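Local coordinates for dextranase (Pseudarthrobacter oxydans, PDB 6NZS), which catalyses the endohydrolysis of (1->6)-alpha-D-glucosidic linkages in dextran, as a glycoside hydrolase of family 49, at residues 510-524 with 566-578. Sequence-based numbering, arbitrary orientation.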
ATOM      1  N   TRP A 510     -11.732  18.488   2.947  1.00  9.64           N
ATOM      2  CA  TRP A 510     -11.492  18.499   1.511  1.00  9.50           C
ATOM      3  C   TRP A 510     -10.284  19.372   1.197  1.00 11.26           C
ATOM      4  O   TRP A 510      -9.907  20.261   1.965  1.00 12.99           O
ATOM      5  CB  TRP A 510     -12.699  19.054   0.750  1.00 10.64           C
ATOM      6  CG  TRP A 510     -13.968  18.297   0.979  1.00  8.53           C
ATOM      7  CD1 TRP A 510     -15.145  18.803   1.462  1.00  9.99           C
ATOM      8  CD2 TRP A 510     -14.205  16.908   0.712  1.00  8.72           C
ATOM      9  NE1 TRP A 510     -16.094  17.809   1.531  1.00 10.13           N
ATOM     10  CE2 TRP A 510     -15.544  16.638   1.075  1.00 10.26           C
ATOM     11  CE3 TRP A 510     -13.416  15.868   0.213  1.00  9.42           C
ATOM     12  CZ2 TRP A 510     -16.108  15.361   0.962  1.00  9.51           C
ATOM     13  CZ3 TRP A 510     -13.973  14.602   0.098  1.00 10.41           C
ATOM     14  CH2 TRP A 510     -15.309  14.359   0.470  1.00 10.45           C
ATOM     15  N   ASN A 511      -9.688  19.124   0.039  1.00  9.99           N
ATOM     16  CA  ASN A 511      -8.544  19.910  -0.409  1.00 10.14           C
ATOM     17  C   ASN A 511      -9.003  21.222  -1.054  1.00  9.40           C
ATOM     18  O   ASN A 511     -10.184  21.587  -1.033  1.00 11.14           O
ATOM     19  CB  ASN A 511      -7.627  19.061  -1.287  1.00 11.14           C
ATOM     20  CG  ASN A 511      -8.276  18.644  -2.608  1.00 10.49           C
ATOM     21  OD1 ASN A 511      -9.203  19.289  -3.102  1.00  9.84           O
ATOM     22  ND2 ASN A 511      -7.777  17.557  -3.188  1.00 10.58           N
ATOM     23  N   GLY A 512      -8.060  21.958  -1.634  1.00  9.24           N
ATOM     24  CA  GLY A 512      -8.334  23.267  -2.198  1.00  9.99           C
ATOM     25  C   GLY A 512      -8.877  23.315  -3.616  1.00 11.61           C
ATOM     26  O   GLY A 512      -8.996  24.406  -4.188  1.00 11.22           O
ATOM     27  N   LEU A 513      -9.221  22.175  -4.210  1.00  9.49           N
ATOM     28  CA  LEU A 513      -9.790  22.167  -5.551  1.00  9.09           C
ATOM     29  C   LEU A 513     -11.192  22.774  -5.526  1.00 10.01           C
ATOM     30  O   LEU A 513     -11.801  22.960  -4.469  1.00 11.32           O
ATOM     31  CB  LEU A 513      -9.883  20.728  -6.058  1.00  9.76           C
ATOM     32  CG  LEU A 513      -8.549  20.003  -6.213  1.00  9.89           C
ATOM     33  CD1 LEU A 513      -8.791  18.548  -6.532  1.00  9.80           C
ATOM     34  CD2 LEU A 513      -7.708  20.668  -7.306  1.00  9.88           C
ATOM     35  N   ASP A 514     -11.712  23.081  -6.715  1.00 10.04           N
ATOM     36  CA  ASP A 514     -13.107  23.491  -6.807  1.00  9.94           C
ATOM     37  C   ASP A 514     -14.001  22.348  -6.338  1.00  9.90           C
ATOM     38  O   ASP A 514     -13.680  21.167  -6.519  1.00 10.74           O
ATOM     39  CB  ASP A 514     -13.482  23.789  -8.258  1.00 11.19           C
ATOM     40  CG  ASP A 514     -12.849  25.055  -8.791  1.00 13.41           C
ATOM     41  OD1 ASP A 514     -12.013  25.672  -8.104  1.00 13.25           O
ATOM     42  OD2 ASP A 514     -13.203  25.434  -9.928  1.00 15.73           O
ATOM     43  N   TRP A 515     -15.159  22.693  -5.769  1.00 10.58           N
ATOM     44  CA  TRP A 515     -16.039  21.632  -5.280  1.00 10.68           C
ATOM     45  C   TRP A 515     -16.510  20.709  -6.400  1.00 11.29           C
ATOM     46  O   TRP A 515     -16.778  19.531  -6.151  1.00 11.76           O
ATOM     47  CB  TRP A 515     -17.199  22.162  -4.419  1.00 13.49           C
ATOM     48  CG  TRP A 515     -18.072  23.246  -5.015  1.00 15.15           C
ATOM     49  CD1 TRP A 515     -17.988  24.589  -4.765  1.00 16.83           C
ATOM     50  CD2 TRP A 515     -19.178  23.074  -5.910  1.00 16.59           C
ATOM     51  NE1 TRP A 515     -18.963  25.261  -5.458  1.00 18.12           N
ATOM     52  CE2 TRP A 515     -19.703  24.358  -6.174  1.00 15.28           C
ATOM     53  CE3 TRP A 515     -19.770  21.964  -6.519  1.00 15.39           C
ATOM     54  CZ2 TRP A 515     -20.793  24.562  -7.021  1.00 22.02           C
ATOM     55  CZ3 TRP A 515     -20.859  22.170  -7.369  1.00 19.42           C
ATOM     56  CH2 TRP A 515     -21.350  23.461  -7.612  1.00 17.74           C
ATOM     57  N   THR A 516     -16.575  21.204  -7.640  1.00 10.77           N
ATOM     58  CA  THR A 516     -16.932  20.345  -8.766  1.00 11.73           C
ATOM     59  C   THR A 516     -15.922  19.218  -8.970  1.00 13.40           C
ATOM     60  O   THR A 516     -16.293  18.137  -9.449  1.00 12.79           O
ATOM     61  CB  THR A 516     -17.064  21.189 -10.036  1.00 13.81           C
ATOM     62  OG1 THR A 516     -15.907  22.020 -10.183  1.00 13.84           O
ATOM     63  CG2 THR A 516     -18.295  22.071  -9.957  1.00 15.85           C
ATOM     64  N   SER A 517     -14.650  19.438  -8.617  1.00 11.99           N
ATOM     65  CA  SER A 517     -13.628  18.407  -8.742  1.00 10.84           C
ATOM     66  C   SER A 517     -13.679  17.409  -7.601  1.00 10.04           C
ATOM     67  O   SER A 517     -12.973  16.396  -7.650  1.00 10.85           O
ATOM     68  CB  SER A 517     -12.228  19.035  -8.748  1.00 12.43           C
ATOM     69  OG  SER A 517     -12.077  19.975  -9.797  1.00 13.02           O
ATOM     70  N   GLN A 518     -14.468  17.695  -6.570  1.00  9.47           N
ATOM     71  CA  GLN A 518     -14.546  16.878  -5.370  1.00  9.44           C
ATOM     72  C   GLN A 518     -15.810  16.038  -5.327  1.00 10.24           C
ATOM     73  O   GLN A 518     -16.106  15.426  -4.293  1.00 10.57           O
ATOM     74  CB  GLN A 518     -14.471  17.789  -4.145  1.00  9.61           C
ATOM     75  CG  GLN A 518     -13.192  18.604  -4.131  1.00  9.86           C
ATOM     76  CD  GLN A 518     -13.166  19.667  -3.063  1.00 10.11           C
ATOM     77  OE1 GLN A 518     -14.206  20.201  -2.656  1.00 10.70           O
ATOM     78  NE2 GLN A 518     -11.961  20.001  -2.602  1.00  9.76           N
ATOM     79  N   VAL A 519     -16.537  15.963  -6.443  1.00  9.93           N
ATOM     80  CA  VAL A 519     -17.852  15.338  -6.446  1.00 12.06           C
ATOM     81  C   VAL A 519     -17.736  13.830  -6.266  1.00 11.95           C
ATOM     82  O   VAL A 519     -16.781  13.191  -6.725  1.00 11.96           O
ATOM     83  CB  VAL A 519     -18.571  15.691  -7.761  1.00 11.73           C
ATOM     84  CG1 VAL A 519     -17.913  15.000  -8.949  1.00 12.22           C
ATOM     85  CG2 VAL A 519     -20.055  15.330  -7.685  1.00 14.75           C
ATOM     86  N   SER A 520     -18.718  13.261  -5.579  1.00 10.81           N
ATOM     87  CA  SER A 520     -18.912  11.818  -5.534  1.00 10.63           C
ATOM     88  C   SER A 520     -19.997  11.434  -6.536  1.00 12.02           C
ATOM     89  O   SER A 520     -20.969  12.173  -6.714  1.00 11.41           O
ATOM     90  CB  SER A 520     -19.309  11.381  -4.126  1.00  9.94           C
ATOM     91  OG  SER A 520     -18.170  11.361  -3.270  1.00 10.34           O
ATOM     92  N   HIS A 521     -19.816  10.280  -7.201  1.00 11.01           N
ATOM     93  CA  HIS A 521     -20.674   9.848  -8.302  1.00 11.92           C
ATOM     94  C   HIS A 521     -21.248   8.460  -8.048  1.00 11.08           C
ATOM     95  O   HIS A 521     -20.630   7.616  -7.396  1.00 11.24           O
ATOM     96  CB  HIS A 521     -19.886   9.774  -9.620  1.00 11.92           C
ATOM     97  CG  HIS A 521     -19.767  11.084 -10.337  1.00 10.47           C
ATOM     98  ND1 HIS A 521     -18.912  11.272 -11.401  1.00 12.03           N
ATOM     99  CD2 HIS A 521     -20.387  12.271 -10.137  1.00 13.01           C
ATOM    100  CE1 HIS A 521     -19.024  12.515 -11.839  1.00 13.68           C
ATOM    101  NE2 HIS A 521     -19.911  13.142 -11.086  1.00 12.79           N
ATOM    102  N   LEU A 522     -22.435   8.227  -8.611  1.00 12.03           N
ATOM    103  CA  LEU A 522     -23.076   6.912  -8.613  1.00 11.21           C
ATOM    104  C   LEU A 522     -23.874   6.836  -9.908  1.00 11.46           C
ATOM    105  O   LEU A 522     -24.889   7.532 -10.046  1.00 12.68           O
ATOM    106  CB  LEU A 522     -23.993   6.767  -7.407  1.00 10.21           C
ATOM    107  CG  LEU A 522     -24.736   5.432  -7.270  1.00 11.51           C
ATOM    108  CD1 LEU A 522     -23.765   4.265  -7.053  1.00 15.58           C
ATOM    109  CD2 LEU A 522     -25.710   5.511  -6.122  1.00 13.26           C
ATOM    110  N   LYS A 523     -23.410   6.022 -10.858  1.00 12.25           N
ATOM    111  CA  LYS A 523     -23.970   6.004 -12.204  1.00 12.60           C
ATOM    112  C   LYS A 523     -24.133   4.565 -12.664  1.00 14.02           C
ATOM    113  O   LYS A 523     -23.290   3.715 -12.368  1.00 15.39           O
ATOM    114  CB  LYS A 523     -23.040   6.722 -13.191  1.00 12.99           C
ATOM    115  CG  LYS A 523     -22.811   8.204 -12.869  1.00 14.34           C
ATOM    116  CD  LYS A 523     -22.010   8.895 -13.965  1.00 15.17           C
ATOM    117  CE  LYS A 523     -21.836  10.375 -13.666  1.00 16.22           C
ATOM    118  NZ  LYS A 523     -23.127  11.116 -13.827  1.00 20.08           N
ATOM    119  N   ARG A 524     -25.213   4.304 -13.402  1.00 14.77           N
ATOM    120  CA  ARG A 524     -25.499   2.981 -13.945  1.00 15.76           C
ATOM    121  C   ARG A 524     -25.138   2.970 -15.425  1.00 14.99           C
ATOM    122  O   ARG A 524     -25.734   3.706 -16.220  1.00 17.07           O
ATOM    123  CB  ARG A 524     -26.979   2.635 -13.759  1.00 17.48           C
ATOM    124  CG  ARG A 524     -27.427   2.644 -12.310  1.00 18.90           C
ATOM    125  CD  ARG A 524     -28.827   2.083 -12.123  1.00 25.54           C
ATOM    126  NE  ARG A 524     -29.868   2.931 -12.696  1.00 28.86           N
ATOM    127  CZ  ARG A 524     -30.826   2.500 -13.512  1.00 30.65           C
ATOM    128  NH1 ARG A 524     -30.880   1.227 -13.875  1.00 27.96           N
ATOM    129  NH2 ARG A 524     -31.734   3.347 -13.974  1.00 33.55           N
ATOM    130  N   ASP A 566     -23.861  18.176  -4.012  1.00 12.58           N
ATOM    131  CA  ASP A 566     -22.553  18.352  -4.642  1.00 11.73           C
ATOM    132  C   ASP A 566     -21.881  19.659  -4.236  1.00 11.69           C
ATOM    133  O   ASP A 566     -20.653  19.700  -4.082  1.00 12.93           O
ATOM    134  CB  ASP A 566     -22.605  18.165  -6.167  1.00 13.50           C
ATOM    135  CG  ASP A 566     -23.576  19.114  -6.882  1.00 14.15           C
ATOM    136  OD1 ASP A 566     -24.369  19.835  -6.242  1.00 14.33           O
ATOM    137  OD2 ASP A 566     -23.534  19.119  -8.126  1.00 21.84           O
ATOM    138  N   HIS A 567     -22.663  20.719  -4.029  1.00 12.40           N
ATOM    139  CA  HIS A 567     -22.159  22.022  -3.612  1.00 12.69           C
ATOM    140  C   HIS A 567     -22.182  22.198  -2.101  1.00 13.16           C
ATOM    141  O   HIS A 567     -21.889  23.299  -1.613  1.00 13.41           O
ATOM    142  CB  HIS A 567     -23.011  23.126  -4.255  1.00 14.28           C
ATOM    143  CG  HIS A 567     -24.466  23.040  -3.908  1.00 15.24           C
ATOM    144  ND1 HIS A 567     -25.021  23.704  -2.835  1.00 16.98           N
ATOM    145  CD2 HIS A 567     -25.480  22.350  -4.486  1.00 20.05           C
ATOM    146  CE1 HIS A 567     -26.312  23.435  -2.772  1.00 21.78           C
ATOM    147  NE2 HIS A 567     -26.615  22.610  -3.756  1.00 23.12           N
ATOM    148  N   GLN A 568     -22.532  21.155  -1.360  1.00 12.52           N
ATOM    149  CA  GLN A 568     -22.583  21.157   0.090  1.00 12.62           C
ATOM    150  C   GLN A 568     -21.434  20.314   0.634  1.00 11.47           C
ATOM    151  O   GLN A 568     -20.619  19.779  -0.121  1.00 11.03           O
ATOM    152  CB  GLN A 568     -23.943  20.641   0.576  1.00 13.29           C
ATOM    153  CG  GLN A 568     -25.121  21.364  -0.107  1.00 14.34           C
ATOM    154  CD  GLN A 568     -26.482  20.934   0.409  1.00 18.80           C
ATOM    155  OE1 GLN A 568     -26.771  19.744   0.533  1.00 16.58           O
ATOM    156  NE2 GLN A 568     -27.335  21.912   0.708  1.00 23.12           N
ATOM    157  N   LEU A 569     -21.381  20.203   1.961  1.00 10.27           N
ATOM    158  CA  LEU A 569     -20.239  19.563   2.612  1.00  9.45           C
ATOM    159  C   LEU A 569     -20.019  18.134   2.116  1.00 10.78           C
ATOM    160  O   LEU A 569     -18.874  17.704   1.943  1.00 10.63           O
ATOM    161  CB  LEU A 569     -20.415  19.590   4.130  1.00 11.80           C
ATOM    162  CG  LEU A 569     -19.273  18.971   4.944  1.00 10.37           C
ATOM    163  CD1 LEU A 569     -17.962  19.757   4.753  1.00 13.10           C
ATOM    164  CD2 LEU A 569     -19.644  18.907   6.415  1.00 14.06           C
ATOM    165  N   GLY A 570     -21.096  17.376   1.884  1.00 11.25           N
ATOM    166  CA  GLY A 570     -20.928  15.976   1.510  1.00 10.89           C
ATOM    167  C   GLY A 570     -20.443  15.755   0.092  1.00 10.16           C
ATOM    168  O   GLY A 570     -19.909  14.679  -0.212  1.00 11.21           O
ATOM    169  N   ARG A 571     -20.635  16.734  -0.790  1.00  9.78           N
ATOM    170  CA  ARG A 571     -20.155  16.672  -2.170  1.00 10.20           C
ATOM    171  C   ARG A 571     -20.789  15.523  -2.960  1.00 10.84           C
ATOM    172  O   ARG A 571     -20.212  15.041  -3.936  1.00 11.71           O
ATOM    173  CB  ARG A 571     -18.623  16.605  -2.259  1.00 10.33           C
ATOM    174  CG  ARG A 571     -17.861  17.703  -1.504  1.00 10.12           C
ATOM    175  CD  ARG A 571     -17.951  19.068  -2.201  1.00 10.49           C
ATOM    176  NE  ARG A 571     -16.853  19.951  -1.788  1.00  9.73           N
ATOM    177  CZ  ARG A 571     -16.903  20.786  -0.754  1.00 10.47           C
ATOM    178  NH1 ARG A 571     -17.985  20.872   0.007  1.00 11.38           N
ATOM    179  NH2 ARG A 571     -15.850  21.541  -0.468  1.00 11.03           N
ATOM    180  N   ILE A 572     -21.982  15.079  -2.572  1.00 11.79           N
ATOM    181  CA  ILE A 572     -22.606  13.920  -3.210  1.00 11.85           C
ATOM    182  C   ILE A 572     -23.346  14.376  -4.461  1.00 12.28           C
ATOM    183  O   ILE A 572     -24.350  15.091  -4.371  1.00 13.36           O
ATOM    184  CB  ILE A 572     -23.528  13.165  -2.247  1.00 11.02           C
ATOM    185  CG1 ILE A 572     -22.714  12.505  -1.135  1.00 11.73           C
ATOM    186  CG2 ILE A 572     -24.349  12.107  -2.996  1.00 12.50           C
ATOM    187  CD1 ILE A 572     -23.564  11.938  -0.001  1.00 12.43           C
ATOM    188  N   GLY A 573     -22.851  13.952  -5.626  1.00 11.56           N
ATOM    189  CA  GLY A 573     -23.444  14.260  -6.918  1.00 10.39           C
ATOM    190  C   GLY A 573     -23.944  13.014  -7.630  1.00 11.28           C
ATOM    191  O   GLY A 573     -23.781  12.862  -8.843  1.00 12.60           O
ATOM    192  N   PHE A 574     -24.543  12.113  -6.858  1.00 11.79           N
ATOM    193  CA  PHE A 574     -25.108  10.888  -7.411  1.00 11.66           C
ATOM    194  C   PHE A 574     -26.230  11.229  -8.393  1.00 14.21           C
ATOM    195  O   PHE A 574     -26.925  12.238  -8.246  1.00 15.02           O
ATOM    196  CB  PHE A 574     -25.676  10.043  -6.267  1.00 12.04           C
ATOM    197  CG  PHE A 574     -24.631   9.505  -5.294  1.00 11.67           C
ATOM    198  CD1 PHE A 574     -23.265   9.600  -5.556  1.00 12.11           C
ATOM    199  CD2 PHE A 574     -25.039   8.881  -4.124  1.00 10.62           C
ATOM    200  CE1 PHE A 574     -22.333   9.084  -4.655  1.00 11.16           C
ATOM    201  CE2 PHE A 574     -24.122   8.376  -3.220  1.00 11.48           C
ATOM    202  CZ  PHE A 574     -22.760   8.475  -3.488  1.00 11.25           C
ATOM    203  N   ASP A 575     -26.406  10.383  -9.409  1.00 14.13           N
ATOM    204  CA  ASP A 575     -27.440  10.641 -10.410  1.00 14.90           C
ATOM    205  C   ASP A 575     -28.818  10.675  -9.756  1.00 16.41           C
ATOM    206  O   ASP A 575     -29.131   9.864  -8.883  1.00 14.01           O
ATOM    207  CB  ASP A 575     -27.445   9.544 -11.480  1.00 14.17           C
ATOM    208  CG  ASP A 575     -26.264   9.619 -12.430  1.00 17.53           C
ATOM    209  OD1 ASP A 575     -25.366  10.471 -12.257  1.00 14.63           O
ATOM    210  OD2 ASP A 575     -26.222   8.785 -13.359  1.00 17.72           O
ATOM    211  N   GLY A 576     -29.650  11.627 -10.191  1.00 16.92           N
ATOM    212  CA  GLY A 576     -30.981  11.749  -9.620  1.00 18.07           C
ATOM    213  C   GLY A 576     -31.818  10.491  -9.769  1.00 15.39           C
ATOM    214  O   GLY A 576     -32.610  10.166  -8.882  1.00 17.10           O
ATOM    215  N   GLU A 577     -31.638   9.758 -10.870  1.00 17.16           N
ATOM    216  CA  GLU A 577     -32.398   8.527 -11.069  1.00 17.47           C
ATOM    217  C   GLU A 577     -32.076   7.473 -10.020  1.00 19.74           C
ATOM    218  O   GLU A 577     -32.838   6.515  -9.862  1.00 20.99           O
ATOM    219  CB  GLU A 577     -32.185   7.966 -12.480  1.00 20.08           C
ATOM    220  CG  GLU A 577     -30.830   7.313 -12.726  1.00 20.45           C
ATOM    221  CD  GLU A 577     -30.727   6.682 -14.105  1.00 25.22           C
ATOM    222  OE1 GLU A 577     -31.700   6.784 -14.887  1.00 29.18           O
ATOM    223  OE2 GLU A 577     -29.677   6.088 -14.424  1.00 23.18           O
ATOM    224  N   ASN A 578     -30.972   7.627  -9.291  1.00 17.51           N
ATOM    225  CA  ASN A 578     -30.562   6.664  -8.281  1.00 17.57           C
ATOM    226  C   ASN A 578     -30.903   7.107  -6.868  1.00 15.58           C
ATOM    227  O   ASN A 578     -30.416   6.499  -5.908  1.00 14.87           O
ATOM    228  CB  ASN A 578     -29.064   6.379  -8.413  1.00 15.44           C
ATOM    229  CG  ASN A 578     -28.707   5.810  -9.761  1.00 17.22           C
ATOM    230  OD1 ASN A 578     -29.479   5.041 -10.342  1.00 17.47           O
ATOM    231  ND2 ASN A 578     -27.548   6.187 -10.285  1.00 15.92           N
TER
HETATM  232  O   HOH W   1     -19.278  18.335  -5.973  1.00 15.93           O
HETATM  233  O   HOH W   2     -23.360  10.496 -10.314  1.00 12.77           O
HETATM  234  O   HOH W   3     -27.227   6.275 -13.308  1.00 15.45           O
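Arg571 and the residues it meets, Trp510, Trp515 and Gln518, show how one long side chain can be gripped along its whole length. Arg571 CB lies 3.4 Å from Gln518 O; chi1 (-53°), with CG beside the backbone N, sets Arg571 CG 3.3 Å above the plane of the Trp510 indole, toward its rim. The bend at chi2 (-73°) then carries CD past Trp515 CB and NE toward Gln518. Trp515 CB covers one face of the guanidinium, while Trp510 CD1 sits over the centre of the opposite face. Arg571 NE (2.8 Å) and Arg571 NH2 (3.0 Å) both donate, side-on and in the guanidinium plane, to Gln518 OE1, and NH1 turns back to Gln568 O within its own beta turn. The Gln518 amide is fixed in turn through its NE2, which donates to Asn511 O and OD1, making Asn511 a second shell. Trp510 NE1 gives a fairly straight bond (159°) to Leu569 O. Without the guanidinium, as with an alanine here, Gln518 OE1 would probably lose both of these donors and one Trp510 face its cover.

Farther along, the backbones bridge at Ser520 and Ile572, Leu522 CB packs over a face of the Phe574 ring, and Asp575 N and Asn578 ND2 reach Leu522 O from opposite faces of its plane. Lys523 NZ meets the syn lone pair of Asp575 OD1 at 2.8 Å. The 566-578 loop thus runs beside 521-524, the outermost strand of a parallel sheet in the beta-solenoid, and the chemistry implies an edge closed by a few backbone bonds around one bridge, buried amides and charge pairs rather than by another full strand.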